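Local coordinates for penicillin-binding protein 2B (Streptococcus pneumoniae, PDB 2WAD) that cross-links the peptides of neighbouring glycan strands in cell wall peptidoglycan, as a transpeptidase of the elongation machinery, and binds penicillin, at residues A[412-417]-A[461-466]; A[406-411]-A[445-450]. One frame throughout, in Å; residues are numbered along the deposited sequence.

Interaction 1: A[412-417]-A[461-466]; sequences PIVFQG and QPNMFV. Unlike the reference sequence in segment 412-417: Pro412 (reference Ser).
Val414 O accepts from Asn463 N at 2.8 Å, and two residues on Gln416 N gives a nearly straight bond (169°) to Met464 O, so two irregular loops are held together by their backbones. Gln416 adds a third bond, NE2 meeting Asn463 O at 2.7 Å with that oxygen in the plane of the amide. Its CG, anti to the carbonyl carbon (chi1 -61°), sits over one face of the Phe465 ring, 3.3 Å from the centroid, a CH-pi contact. A bend at chi2 (-63°) then brings CD round, and the amide it carries stacks on the ring with the planes 25° apart. The partner loop opens with a type II beta turn, Gln461 to Met464, closed by Met464 N to Gln461 O; it follows helix 445-455 in the transpeptidase domain. At the end of the turn, Met464 brings CG to the edge of the Phe415 ring, near its plane, with SD 5.3 Å from the ring centroid in a Met-aromatic contact. Val466 CG2 reaches CD1 of the same ring at 3.5 Å, and Phe509 meets that ring edge-to-face. Val414 CG1 lies beside Asn463 OD1, the two side chains pointing the same way.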
loop_
_atom_site.group_PDB
_atom_site.type_symbol
_atom_site.label_atom_id
_atom_site.label_comp_id
_atom_site.label_asym_id
_atom_site.label_seq_id
_atom_site.Cartn_x
_atom_site.Cartn_y
_atom_site.Cartn_z
ATOM N N PRO A 412 -38.294 15.889 -13.539
ATOM C CA PRO A 412 -37.529 15.003 -14.415
ATOM C C PRO A 412 -36.721 15.877 -15.371
ATOM O O PRO A 412 -37.172 16.957 -15.715
ATOM C CB PRO A 412 -38.592 14.220 -15.196
ATOM C CG PRO A 412 -39.924 14.503 -14.511
ATOM C CD PRO A 412 -39.753 15.767 -13.713
ATOM N N ILE A 413 -35.546 15.424 -15.797
ATOM C CA ILE A 413 -34.696 16.237 -16.634
ATOM C C ILE A 413 -34.751 15.590 -17.997
ATOM O O ILE A 413 -34.431 14.418 -18.131
ATOM C CB ILE A 413 -33.229 16.222 -16.170
ATOM C CG1 ILE A 413 -33.075 16.736 -14.732
ATOM C CG2 ILE A 413 -32.326 16.880 -17.208
ATOM C CD1 ILE A 413 -33.799 18.014 -14.412
ATOM N N VAL A 414 -35.189 16.348 -18.994
ATOM C CA VAL A 414 -35.428 15.795 -20.322
ATOM C C VAL A 414 -34.630 16.548 -21.382
ATOM O O VAL A 414 -34.943 17.700 -21.694
ATOM C CB VAL A 414 -36.943 15.827 -20.691
ATOM C CG1 VAL A 414 -37.151 15.100 -22.019
ATOM C CG2 VAL A 414 -37.765 15.140 -19.606
ATOM N N PHE A 415 -33.593 15.907 -21.904
ATOM C CA PHE A 415 -32.751 16.486 -22.946
ATOM C C PHE A 415 -33.046 15.689 -24.216
ATOM O O PHE A 415 -33.251 14.477 -24.122
ATOM C CB PHE A 415 -31.258 16.240 -22.647
ATOM C CG PHE A 415 -30.752 16.823 -21.346
ATOM C CD1 PHE A 415 -30.778 18.193 -21.107
ATOM C CD2 PHE A 415 -30.196 15.987 -20.383
ATOM C CE1 PHE A 415 -30.294 18.733 -19.911
ATOM C CE2 PHE A 415 -29.697 16.509 -19.194
ATOM C CZ PHE A 415 -29.727 17.884 -18.952
ATOM N N GLN A 416 -33.019 16.346 -25.379
ATOM C CA GLN A 416 -33.033 15.657 -26.676
ATOM C C GLN A 416 -31.930 14.609 -26.724
ATOM O O GLN A 416 -30.784 14.891 -26.386
ATOM C CB GLN A 416 -32.806 16.629 -27.848
ATOM C CG GLN A 416 -33.866 17.712 -27.963
ATOM C CD GLN A 416 -35.245 17.137 -28.231
ATOM O OE1 GLN A 416 -35.360 16.101 -28.888
ATOM N NE2 GLN A 416 -36.297 17.801 -27.729
ATOM N N GLY A 417 -32.264 13.401 -27.152
ATOM C CA GLY A 417 -31.244 12.389 -27.341
ATOM C C GLY A 417 -30.973 11.476 -26.154
ATOM O O GLY A 417 -30.126 10.592 -26.265
ATOM N N GLN A 461 -34.146 23.842 -19.749
ATOM C CA GLN A 461 -35.536 23.917 -20.191
ATOM C C GLN A 461 -35.879 22.551 -20.772
ATOM O O GLN A 461 -35.075 21.979 -21.510
ATOM C CB GLN A 461 -35.754 24.977 -21.286
ATOM C CG GLN A 461 -35.218 26.377 -21.011
ATOM C CD GLN A 461 -35.966 27.082 -19.891
ATOM O OE1 GLN A 461 -37.133 26.786 -19.630
ATOM N NE2 GLN A 461 -35.295 28.020 -19.219
ATOM N N PRO A 462 -37.072 22.032 -20.451
ATOM C CA PRO A 462 -37.470 20.719 -20.941
ATOM C C PRO A 462 -37.288 20.604 -22.455
ATOM O O PRO A 462 -37.550 21.569 -23.174
ATOM C CB PRO A 462 -38.958 20.629 -20.562
ATOM C CG PRO A 462 -39.138 21.567 -19.414
ATOM C CD PRO A 462 -38.139 22.700 -19.674
ATOM N N ASN A 463 -36.818 19.447 -22.920
ATOM C CA ASN A 463 -36.781 19.111 -24.336
ATOM C C ASN A 463 -35.749 19.944 -25.097
ATOM O O ASN A 463 -35.759 19.994 -26.326
ATOM C CB ASN A 463 -38.171 19.264 -24.993
ATOM C CG ASN A 463 -39.307 18.686 -24.149
ATOM O OD1 ASN A 463 -39.150 17.691 -23.440
ATOM N ND2 ASN A 463 -40.456 19.334 -24.208
ATOM N N MET A 464 -34.857 20.605 -24.375
ATOM C CA MET A 464 -33.775 21.342 -25.015
ATOM C C MET A 464 -32.799 20.416 -25.751
ATOM O O MET A 464 -32.548 19.287 -25.305
ATOM C CB MET A 464 -33.023 22.162 -23.962
ATOM C CG MET A 464 -32.324 21.290 -22.898
ATOM S SD MET A 464 -31.450 22.261 -21.644
ATOM C CE MET A 464 -30.572 23.480 -22.634
ATOM N N PHE A 465 -32.288 20.903 -26.884
ATOM C CA PHE A 465 -31.170 20.300 -27.615
ATOM C C PHE A 465 -29.924 20.885 -26.943
ATOM O O PHE A 465 -29.782 22.113 -26.822
ATOM C CB PHE A 465 -31.165 20.704 -29.106
ATOM C CG PHE A 465 -32.152 19.946 -29.968
ATOM C CD1 PHE A 465 -31.821 18.712 -30.500
ATOM C CD2 PHE A 465 -33.412 20.472 -30.245
ATOM C CE1 PHE A 465 -32.726 18.002 -31.264
ATOM C CE2 PHE A 465 -34.326 19.775 -31.008
ATOM C CZ PHE A 465 -33.980 18.549 -31.530
ATOM N N VAL A 466 -29.030 20.025 -26.468
ATOM C CA VAL A 466 -27.869 20.543 -25.753
ATOM C C VAL A 466 -26.652 20.789 -26.645
ATOM O O VAL A 466 -26.214 19.900 -27.379
ATOM C CB VAL A 466 -27.510 19.721 -24.486
ATOM C CG1 VAL A 466 -26.401 20.427 -23.711
ATOM C CG2 VAL A 466 -28.728 19.558 -23.578
HETATM O O HOH W 1 -29.311 17.584 -26.184
#

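Interaction 2: A[406-411]-A[445-450]; sequences QTLTDQ and NAYVVQ. Unlike the reference sequence in segment 445-450: Ala446 (reference Thr), Val448 (reference Met).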
loop_
_atom_site.group_PDB
_atom_site.type_symbol
_atom_site.label_atom_id
_atom_site.label_comp_id
_atom_site.label_asym_id
_atom_site.label_seq_id
_atom_site.Cartn_x
_atom_site.Cartn_y
_atom_site.Cartn_z
ATOM N N GLN A 406 -29.226 27.735 -2.716
ATOM C CA GLN A 406 -30.149 28.084 -3.804
ATOM C C GLN A 406 -31.247 27.057 -4.102
ATOM O O GLN A 406 -30.999 25.841 -4.080
ATOM C CB GLN A 406 -29.357 28.403 -5.084
ATOM C CG GLN A 406 -30.195 28.875 -6.270
ATOM C CD GLN A 406 -29.335 29.330 -7.448
ATOM O OE1 GLN A 406 -28.201 29.777 -7.261
ATOM N NE2 GLN A 406 -29.867 29.222 -8.662
ATOM N N THR A 407 -32.449 27.565 -4.395
ATOM C CA THR A 407 -33.601 26.737 -4.726
ATOM C C THR A 407 -33.686 26.451 -6.215
ATOM O O THR A 407 -33.531 27.336 -7.036
ATOM C CB THR A 407 -34.942 27.371 -4.280
ATOM O OG1 THR A 407 -35.004 27.405 -2.848
ATOM C CG2 THR A 407 -36.138 26.554 -4.820
ATOM N N LEU A 408 -33.918 25.191 -6.560
ATOM C CA LEU A 408 -34.133 24.813 -7.938
ATOM C C LEU A 408 -35.420 23.991 -7.929
ATOM O O LEU A 408 -35.932 23.635 -6.864
ATOM C CB LEU A 408 -32.959 23.977 -8.477
ATOM C CG LEU A 408 -31.549 24.568 -8.641
ATOM C CD1 LEU A 408 -30.544 23.545 -9.210
ATOM C CD2 LEU A 408 -31.545 25.778 -9.519
ATOM N N THR A 409 -35.945 23.691 -9.107
ATOM C CA THR A 409 -37.102 22.822 -9.201
ATOM C C THR A 409 -36.605 21.391 -9.395
ATOM O O THR A 409 -35.872 21.081 -10.342
ATOM C CB THR A 409 -38.006 23.224 -10.390
ATOM O OG1 THR A 409 -38.382 24.597 -10.238
ATOM C CG2 THR A 409 -39.267 22.350 -10.468
ATOM N N ASP A 410 -37.026 20.522 -8.488
ATOM C CA ASP A 410 -36.891 19.092 -8.703
ATOM C C ASP A 410 -37.979 18.686 -9.696
ATOM O O ASP A 410 -39.171 18.833 -9.413
ATOM C CB ASP A 410 -37.052 18.348 -7.376
ATOM C CG ASP A 410 -36.595 16.914 -7.463
ATOM O OD1 ASP A 410 -37.128 16.139 -8.287
ATOM O OD2 ASP A 410 -35.668 16.566 -6.702
ATOM N N GLN A 411 -37.546 18.201 -10.858
ATOM C CA GLN A 411 -38.412 17.758 -11.954
ATOM C C GLN A 411 -37.609 16.732 -12.752
ATOM O O GLN A 411 -36.374 16.694 -12.651
ATOM C CB GLN A 411 -38.753 18.954 -12.861
ATOM C CG GLN A 411 -37.489 19.704 -13.296
ATOM C CD GLN A 411 -37.767 21.035 -13.970
ATOM O OE1 GLN A 411 -38.703 21.145 -14.754
ATOM N NE2 GLN A 411 -36.959 22.052 -13.663
ATOM N N ASN A 445 -31.442 13.799 -7.884
ATOM C CA ASN A 445 -30.693 13.908 -9.136
ATOM C C ASN A 445 -30.985 15.206 -9.909
ATOM O O ASN A 445 -30.107 15.704 -10.611
ATOM C CB ASN A 445 -30.941 12.708 -10.057
ATOM C CG ASN A 445 -30.204 11.444 -9.625
ATOM O OD1 ASN A 445 -29.203 11.472 -8.896
ATOM N ND2 ASN A 445 -30.684 10.311 -10.121
ATOM N N ALA A 446 -32.197 15.751 -9.800
ATOM C CA ALA A 446 -32.558 16.962 -10.551
ATOM C C ALA A 446 -31.642 18.123 -10.194
ATOM O O ALA A 446 -31.281 18.930 -11.063
ATOM C CB ALA A 446 -34.005 17.375 -10.313
ATOM N N TYR A 447 -31.300 18.223 -8.914
ATOM C CA TYR A 447 -30.500 19.372 -8.455
ATOM C C TYR A 447 -29.080 19.349 -9.060
ATOM O O TYR A 447 -28.567 20.401 -9.491
ATOM C CB TYR A 447 -30.432 19.403 -6.923
ATOM C CG TYR A 447 -29.973 20.731 -6.341
ATOM C CD1 TYR A 447 -30.892 21.721 -6.035
ATOM C CD2 TYR A 447 -28.623 21.004 -6.124
ATOM C CE1 TYR A 447 -30.492 22.945 -5.520
ATOM C CE2 TYR A 447 -28.207 22.235 -5.621
ATOM C CZ TYR A 447 -29.153 23.190 -5.322
ATOM O OH TYR A 447 -28.786 24.416 -4.824
ATOM N N VAL A 448 -28.459 18.161 -9.104
ATOM C CA VAL A 448 -27.073 18.034 -9.519
ATOM C C VAL A 448 -26.921 17.984 -11.037
ATOM O O VAL A 448 -25.881 18.359 -11.557
ATOM C CB VAL A 448 -26.338 16.816 -8.899
ATOM C CG1 VAL A 448 -26.041 17.048 -7.410
ATOM C CG2 VAL A 448 -27.086 15.512 -9.144
ATOM N N VAL A 449 -27.931 17.479 -11.733
ATOM C CA VAL A 449 -27.952 17.482 -13.184
ATOM C C VAL A 449 -28.147 18.912 -13.727
ATOM O O VAL A 449 -27.473 19.326 -14.670
ATOM C CB VAL A 449 -29.023 16.514 -13.733
ATOM C CG1 VAL A 449 -29.200 16.724 -15.221
ATOM C CG2 VAL A 449 -28.597 15.066 -13.499
ATOM N N GLN A 450 -29.048 19.676 -13.129
ATOM C CA GLN A 450 -29.178 21.099 -13.441
ATOM C C GLN A 450 -27.913 21.881 -13.099
ATOM O O GLN A 450 -27.463 22.686 -13.886
ATOM C CB GLN A 450 -30.406 21.704 -12.742
ATOM C CG GLN A 450 -31.721 21.320 -13.396
ATOM C CD GLN A 450 -32.945 21.837 -12.646
ATOM O OE1 GLN A 450 -33.609 22.768 -13.106
ATOM N NE2 GLN A 450 -33.275 21.211 -11.512
HETATM O O HOH W 2 -34.893 24.593 -11.620
#
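The Tyr447 ring carries Leu408 on one face and takes the carbonyl of Gln406 at its edge. Leu408 CD1 stands 3.9 Å from the ring centroid, offset toward the rim, in a CH-pi contact, while CG comes within 3.7 Å of Tyr447 CE1; the two side chains cross at about a right angle. A chi1 of -164° sets CG of Tyr447 anti to the backbone N, and the ring beyond it extends to residues 406-408, where Tyr447 OH donates to Gln406 O at 2.7 Å. That oxygen lies near the ring plane, so one bond fixes the hydroxyl at the edge while Leu408 packs on the face.

The second flat group is the Gln450 amide. NE2 uses its two hydrogens on two carbonyls: Thr409 O across the contact at 2.9 Å, 20° out of the amide plane, and Ala446 O one turn back in its own helix at 3.1 Å, in that plane. Ala446 O also accepts the helical bond from Gln450 N, the two donors arriving from opposite faces of the carbonyl plane. On the other branch, Gln450 OE1 takes a hydrogen from a water that in turn accepts from Thr409 N. The amide and this water thus satisfy both polar backbone atoms of Thr409. Past the Gln450 amide, Ala446 CB packs on the end of the strand and the residue after it, 3.7 Å from Asp410 CA and 3.4 Å from Gln411 O.

Strand 408-410 runs at 132° to helix 445-450, their axes 7.6 Å apart, and pairs antiparallel with strand 432-434 in a two-stranded ribbon. Asp410 OD2 bonds to Tyr425 and to Ser444, the residue before segment 445-450, whereas Asn445 OD1 accepts from Lys389, consistent with the SxxK and SxN motifs of penicillin-binding proteins; Tyr447 packs against helices 389-398 and 436-442.

In the fold
The segments of interaction 1 follow those of interaction 2 along the chain, 412-417 directly and 461-466 a short loop after helix 445-455. Interaction 2 is partly buried and closer to the active site, with Tyr447 about 11 Å from Ser386 between side chains; interaction 1 is a surface contact away from the annotated sites. Chemistry follows place: two backbone bonds and one glutamine amide bond join the outer loops, whereas side chains of the helix reach carbonyls of 406-411 in interaction 2. The two meet through Ile413, whose CG2 packs 3.7 Å from Val449 CG1, and through Phe415, which touches the same valine of the helix.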